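Sporulation and cell division protein SsgA (Streptomyces sp. Ag82_O1-9, PDB 6SLC) probably takes part in sporulation-specific cell division as an SsgA-like protein, the family whose member SsgB recruits FtsZ in Streptomyces. Local coordinates at residues V104-S109 against L117-R122; E28-L33 against P42-L47. One frame throughout, in Å; residues are numbered along the deposited sequence.

In the fold
Contact 1 and contact 2 are two antiparallel hairpins of one strongly curved sheet, their centres about 10 Å apart. Strands 19-34 and 114-120 are neighbours in it, so the hairpins meet directly: Glu118 N lies 2.9 Å from Arg32 O, a probable hydrogen bond, and Ala119 CB packs 3.6 Å from Leu31 CD2. Along the chain contact 2 closes before contact 1 opens. The buried face of both turns to a shared apolar interior, where Leu117 also touches Leu33 and Val43. Bound diethylene glycol, probably from the crystallisation liquor, lies about 4 Å from the side chain of Leu108 in contact 1 and also about 4 Å from that of Leu33 in contact 2.

Contact 1 of 2, residues V104-S109 against L117-R122; sequences VCIALS and LEAPAR
Val104 and Ile106 are joined to Ala119 and Leu117 by four backbone hydrogen bonds, two at each hydrogen-bonded pair of this antiparallel hairpin. The bond from Ile106 N to Leu117 O is short, 2.7 Å, and nearly straight at 174°; Ala119 N reaches Val104 O at 2.9 Å. At the non-hydrogen-bonded pair of Cys105 and Glu118, CA-H...O contacts fill in, among them Cys105 CA to Leu117 O at 3.4 Å.

The apolar contacts lie on the face that carries Val104, Ile106, Leu117 and Ala119. With CG anti to its carbonyl carbon (chi1 -67°), Leu117 extends its CD1 to 3.9 Å from Leu108 CD1, and the two leucine side chains cross obliquely. Ile106 reaches along the neighbouring strand instead, its CD1 stopping 4.4 Å from Ala119 CB. Where strand 114-120 gives way to a helix, with Pro120 as N-cap, Ala121 CB approaches Val104 CG2 at 4.3 Å; Leu82 touches both residues.

On the other face the sulfur of Cys105 lies 4.2 Å from Glu118 CG, against the aliphatic part of the glutamate. The carboxylate is held outside the pair, OE1 hydrogen-bonding to Ser98 OG on strand 91-98.

Chemically, then, the hairpin is two-sided: one face is purely aliphatic and continues into the core through Leu31, Leu33, Trp71 and Phe73, while the other sets a thiol beside a glutamate, and the carboxylate's bond to Ser98 reaches over to the strand beyond 101-109.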
loop_
_atom_site.group_PDB
_atom_site.type_symbol
_atom_site.label_atom_id
_atom_site.label_comp_id
_atom_site.label_asym_id
_atom_site.label_seq_id
_atom_site.Cartn_x
_atom_site.Cartn_y
_atom_site.Cartn_z
ATOM N N VAL A 104 -13.830 -4.549 -23.745
ATOM C CA VAL A 104 -13.909 -3.071 -23.660
ATOM C C VAL A 104 -12.531 -2.556 -24.065
ATOM O O VAL A 104 -11.518 -3.007 -23.500
ATOM C CB VAL A 104 -14.352 -2.621 -22.262
ATOM C CG1 VAL A 104 -14.248 -1.122 -22.080
ATOM C CG2 VAL A 104 -15.764 -3.084 -21.974
ATOM N N CYS A 105 -12.499 -1.705 -25.082
ATOM C CA CYS A 105 -11.256 -1.078 -25.575
ATOM C C CYS A 105 -11.014 0.167 -24.723
ATOM O O CYS A 105 -11.970 0.925 -24.510
ATOM C CB CYS A 105 -11.367 -0.796 -27.066
ATOM S SG CYS A 105 -11.386 -2.296 -28.092
ATOM N N ILE A 106 -9.806 0.308 -24.179
ATOM C CA ILE A 106 -9.388 1.474 -23.352
ATOM C C ILE A 106 -8.179 2.130 -24.033
ATOM O O ILE A 106 -7.084 1.534 -24.037
ATOM C CB ILE A 106 -9.107 1.047 -21.901
ATOM C CG1 ILE A 106 -10.285 0.247 -21.333
ATOM C CG2 ILE A 106 -8.768 2.260 -21.048
ATOM C CD1 ILE A 106 -10.054 -0.342 -19.947
ATOM N N ALA A 107 -8.395 3.311 -24.611
ATOM C CA ALA A 107 -7.351 4.158 -25.223
ATOM C C ALA A 107 -6.938 5.234 -24.217
ATOM O O ALA A 107 -7.795 6.053 -23.847
ATOM C CB ALA A 107 -7.868 4.768 -26.494
ATOM N N LEU A 108 -5.673 5.218 -23.804
ATOM C CA LEU A 108 -5.094 6.116 -22.777
ATOM C C LEU A 108 -4.032 7.037 -23.408
ATOM O O LEU A 108 -3.160 6.538 -24.155
ATOM C CB LEU A 108 -4.485 5.224 -21.692
ATOM C CG LEU A 108 -5.464 4.300 -20.965
ATOM C CD1 LEU A 108 -4.745 3.481 -19.907
ATOM C CD2 LEU A 108 -6.577 5.087 -20.305
ATOM N N SER A 109 -4.115 8.340 -23.132
ATOM C CA SER A 109 -3.141 9.379 -23.575
ATOM C C SER A 109 -2.533 10.032 -22.337
ATOM O O SER A 109 -3.291 10.413 -21.442
ATOM C CB SER A 109 -3.779 10.452 -24.461
ATOM O OG SER A 109 -4.370 9.918 -25.641
ATOM N N LEU A 117 -5.591 -0.667 -24.762
ATOM C CA LEU A 117 -5.747 -1.891 -23.939
ATOM C C LEU A 117 -7.108 -2.520 -24.244
ATOM O O LEU A 117 -8.073 -1.765 -24.496
ATOM C CB LEU A 117 -5.609 -1.528 -22.456
ATOM C CG LEU A 117 -4.218 -1.066 -22.015
ATOM C CD1 LEU A 117 -4.295 -0.268 -20.738
ATOM C CD2 LEU A 117 -3.301 -2.241 -21.795
ATOM N N GLU A 118 -7.159 -3.855 -24.236
ATOM C CA GLU A 118 -8.421 -4.637 -24.309
ATOM C C GLU A 118 -8.636 -5.295 -22.951
ATOM O O GLU A 118 -7.717 -5.992 -22.475
ATOM C CB GLU A 118 -8.389 -5.682 -25.423
ATOM C CG GLU A 118 -8.453 -5.065 -26.813
ATOM C CD GLU A 118 -8.406 -6.046 -27.970
ATOM O OE1 GLU A 118 -8.244 -7.272 -27.721
ATOM O OE2 GLU A 118 -8.542 -5.580 -29.118
ATOM N N ALA A 119 -9.791 -5.026 -22.341
ATOM C CA ALA A 119 -10.270 -5.701 -21.121
ATOM C C ALA A 119 -11.362 -6.696 -21.507
ATOM O O ALA A 119 -12.218 -6.404 -22.331
ATOM C CB ALA A 119 -10.771 -4.663 -20.151
ATOM N N PRO A 120 -11.401 -7.891 -20.899
ATOM C CA PRO A 120 -12.535 -8.791 -21.076
ATOM C C PRO A 120 -13.797 -8.172 -20.449
ATOM O O PRO A 120 -13.785 -7.859 -19.265
ATOM C CB PRO A 120 -12.067 -10.083 -20.389
ATOM C CG PRO A 120 -11.047 -9.624 -19.369
ATOM C CD PRO A 120 -10.368 -8.441 -20.013
ATOM N N ALA A 121 -14.838 -8.009 -21.268
ATOM C CA ALA A 121 -16.102 -7.302 -20.941
ATOM C C ALA A 121 -16.794 -7.985 -19.759
ATOM O O ALA A 121 -17.206 -7.285 -18.812
ATOM C CB ALA A 121 -16.989 -7.241 -22.162
ATOM N N ARG A 122 -16.926 -9.303 -19.809
ATOM C CA ARG A 122 -17.663 -10.072 -18.767
ATOM C C ARG A 122 -17.032 -9.776 -17.404
ATOM O O ARG A 122 -17.777 -9.409 -16.482
ATOM C CB ARG A 122 -17.650 -11.582 -19.048
ATOM C CG ARG A 122 -18.989 -12.190 -19.435
ATOM C CD ARG A 122 -18.793 -13.623 -19.918
ATOM N NE ARG A 122 -20.030 -14.401 -19.979
ATOM C CZ ARG A 122 -20.230 -15.497 -20.724
ATOM N NH1 ARG A 122 -19.279 -15.974 -21.511
ATOM N NH2 ARG A 122 -21.402 -16.112 -20.687
#

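Contact 2 of 2, residues E28-L33 against P42-L47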
loop_
_atom_site.group_PDB
_atom_site.type_symbol
_atom_site.label_atom_id
_atom_site.label_comp_id
_atom_site.label_asym_id
_atom_site.label_seq_id
_atom_site.Cartn_x
_atom_site.Cartn_y
_atom_site.Cartn_z
ATOM N N GLU A 28 -8.525 -8.949 -10.126
ATOM C CA GLU A 28 -7.334 -9.014 -11.007
ATOM C C GLU A 28 -7.850 -9.451 -12.371
ATOM O O GLU A 28 -8.519 -10.468 -12.427
ATOM C CB GLU A 28 -6.248 -9.927 -10.423
ATOM C CG GLU A 28 -5.984 -9.746 -8.922
ATOM C CD GLU A 28 -5.271 -8.475 -8.472
ATOM O OE1 GLU A 28 -4.122 -8.257 -8.938
ATOM O OE2 GLU A 28 -5.854 -7.703 -7.642
ATOM N N LEU A 29 -7.615 -8.648 -13.405
ATOM C CA LEU A 29 -8.033 -8.933 -14.797
ATOM C C LEU A 29 -6.779 -9.137 -15.632
ATOM O O LEU A 29 -5.714 -8.699 -15.218
ATOM C CB LEU A 29 -8.833 -7.754 -15.353
ATOM C CG LEU A 29 -10.191 -7.499 -14.701
ATOM C CD1 LEU A 29 -11.056 -6.631 -15.589
ATOM C CD2 LEU A 29 -10.929 -8.789 -14.365
ATOM N N HIS A 30 -6.894 -9.801 -16.767
ATOM C CA HIS A 30 -5.777 -9.913 -17.728
ATOM C C HIS A 30 -6.154 -9.061 -18.932
ATOM O O HIS A 30 -7.150 -9.381 -19.588
ATOM C CB HIS A 30 -5.448 -11.387 -17.977
ATOM C CG HIS A 30 -4.739 -11.995 -16.810
ATOM N ND1 HIS A 30 -3.353 -12.113 -16.757
ATOM C CD2 HIS A 30 -5.209 -12.467 -15.631
ATOM C CE1 HIS A 30 -3.008 -12.647 -15.599
ATOM N NE2 HIS A 30 -4.131 -12.875 -14.888
ATOM N N LEU A 31 -5.415 -7.981 -19.171
ATOM C CA LEU A 31 -5.655 -7.069 -20.319
ATOM C C LEU A 31 -4.627 -7.374 -21.397
ATOM O O LEU A 31 -3.587 -7.953 -21.078
ATOM C CB LEU A 31 -5.566 -5.605 -19.882
ATOM C CG LEU A 31 -6.289 -5.244 -18.581
ATOM C CD1 LEU A 31 -6.246 -3.740 -18.346
ATOM C CD2 LEU A 31 -7.733 -5.748 -18.569
ATOM N N ARG A 32 -4.923 -7.003 -22.634
ATOM C CA ARG A 32 -3.971 -7.113 -23.763
ATOM C C ARG A 32 -3.526 -5.702 -24.126
ATOM O O ARG A 32 -4.396 -4.871 -24.404
ATOM C CB ARG A 32 -4.632 -7.806 -24.953
ATOM C CG ARG A 32 -4.659 -9.324 -24.855
ATOM C CD ARG A 32 -5.078 -10.028 -26.152
ATOM N NE ARG A 32 -5.113 -11.488 -26.000
ATOM C CZ ARG A 32 -4.193 -12.355 -26.448
ATOM N NH1 ARG A 32 -3.131 -11.943 -27.120
ATOM N NH2 ARG A 32 -4.353 -13.649 -26.221
ATOM N N LEU A 33 -2.227 -5.430 -24.099
ATOM C CA LEU A 33 -1.717 -4.160 -24.671
ATOM C C LEU A 33 -1.671 -4.347 -26.179
ATOM O O LEU A 33 -0.964 -5.274 -26.593
ATOM C CB LEU A 33 -0.328 -3.861 -24.119
ATOM C CG LEU A 33 0.317 -2.602 -24.690
ATOM C CD1 LEU A 33 -0.574 -1.390 -24.483
ATOM C CD2 LEU A 33 1.681 -2.357 -24.060
ATOM N N PRO A 42 0.598 -9.203 -22.753
ATOM C CA PRO A 42 -0.237 -9.376 -21.573
ATOM C C PRO A 42 0.057 -8.272 -20.551
ATOM O O PRO A 42 1.228 -7.988 -20.284
ATOM C CB PRO A 42 0.189 -10.749 -21.028
ATOM C CG PRO A 42 1.648 -10.841 -21.406
ATOM C CD PRO A 42 1.741 -10.122 -22.744
ATOM N N VAL A 43 -1.004 -7.683 -19.994
ATOM C CA VAL A 43 -0.896 -6.708 -18.878
ATOM C C VAL A 43 -1.830 -7.171 -17.775
ATOM O O VAL A 43 -3.019 -6.857 -17.802
ATOM C CB VAL A 43 -1.234 -5.284 -19.342
ATOM C CG1 VAL A 43 -1.130 -4.306 -18.190
ATOM C CG2 VAL A 43 -0.361 -4.847 -20.500
ATOM N N PRO A 44 -1.328 -7.899 -16.758
ATOM C CA PRO A 44 -2.097 -8.119 -15.542
ATOM C C PRO A 44 -2.423 -6.745 -14.942
ATOM O O PRO A 44 -1.574 -5.868 -14.947
ATOM C CB PRO A 44 -1.181 -8.927 -14.605
ATOM C CG PRO A 44 -0.012 -9.374 -15.470
ATOM C CD PRO A 44 0.029 -8.443 -16.660
ATOM N N ALA A 45 -3.660 -6.562 -14.492
ATOM C CA ALA A 45 -4.140 -5.289 -13.929
ATOM C C ALA A 45 -4.952 -5.607 -12.690
ATOM O O ALA A 45 -5.654 -6.620 -12.695
ATOM C CB ALA A 45 -4.944 -4.541 -14.943
ATOM N N GLY A 46 -4.742 -4.825 -11.639
ATOM C CA GLY A 46 -5.583 -4.829 -10.436
ATOM C C GLY A 46 -6.526 -3.649 -10.494
ATOM O O GLY A 46 -6.059 -2.536 -10.786
ATOM N N LEU A 47 -7.817 -3.897 -10.320
ATOM C CA LEU A 47 -8.824 -2.827 -10.183
ATOM C C LEU A 47 -9.223 -2.798 -8.713
ATOM O O LEU A 47 -9.305 -3.870 -8.090
ATOM C CB LEU A 47 -10.017 -3.122 -11.092
ATOM C CG LEU A 47 -9.732 -3.161 -12.589
ATOM C CD1 LEU A 47 -11.055 -3.274 -13.351
ATOM C CD2 LEU A 47 -8.953 -1.943 -13.078
HETATM O O HOH W 1 -6.436 -5.156 -6.753
#
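Leu31 keeps CG anti to its carbonyl carbon (chi1 -45°), which carries CD1 over Ala45, 3.7 Å from the alanine CB. Val43 turns CG2 beside its own backbone N, with CG1 anti to it (chi1 180°), and this CG2 meets Leu33 CB at 3.8 Å. At the other end of the row the CD1 atoms of Leu29 and Leu47 come within 4.0 Å of each other.

Beneath these side chains run four backbone hydrogen bonds, two at Leu29 with Ala45 and two at Leu31 with Val43. One is unusual in geometry: Leu31 N sits above the carbonyl plane of Val43, 3.0 Å from Val43 O.

The face bearing Glu28, His30, Arg32 and the two prolines is mixed in character and more open. His30 lays its ring obliquely by Pro44, CE1 4.3 Å from the proline CB. Glu28 folds its carboxylate across Gly46, OE1 and OE2 each 4.0 Å from the glycine CA; a water donates to OE2 at 2.8 Å and weakly to Leu47 O.

Phe61 of strand 56-64 packs against Leu31, Val43 and Ala45, while helix 121-134 touches Leu29 and Leu47. The aliphatic face of the hairpin is therefore shared between the interior of the curved sheet, at Phe61 and Leu117, and helix 121-134, which leaves charged and imidazole groups on the solvent side.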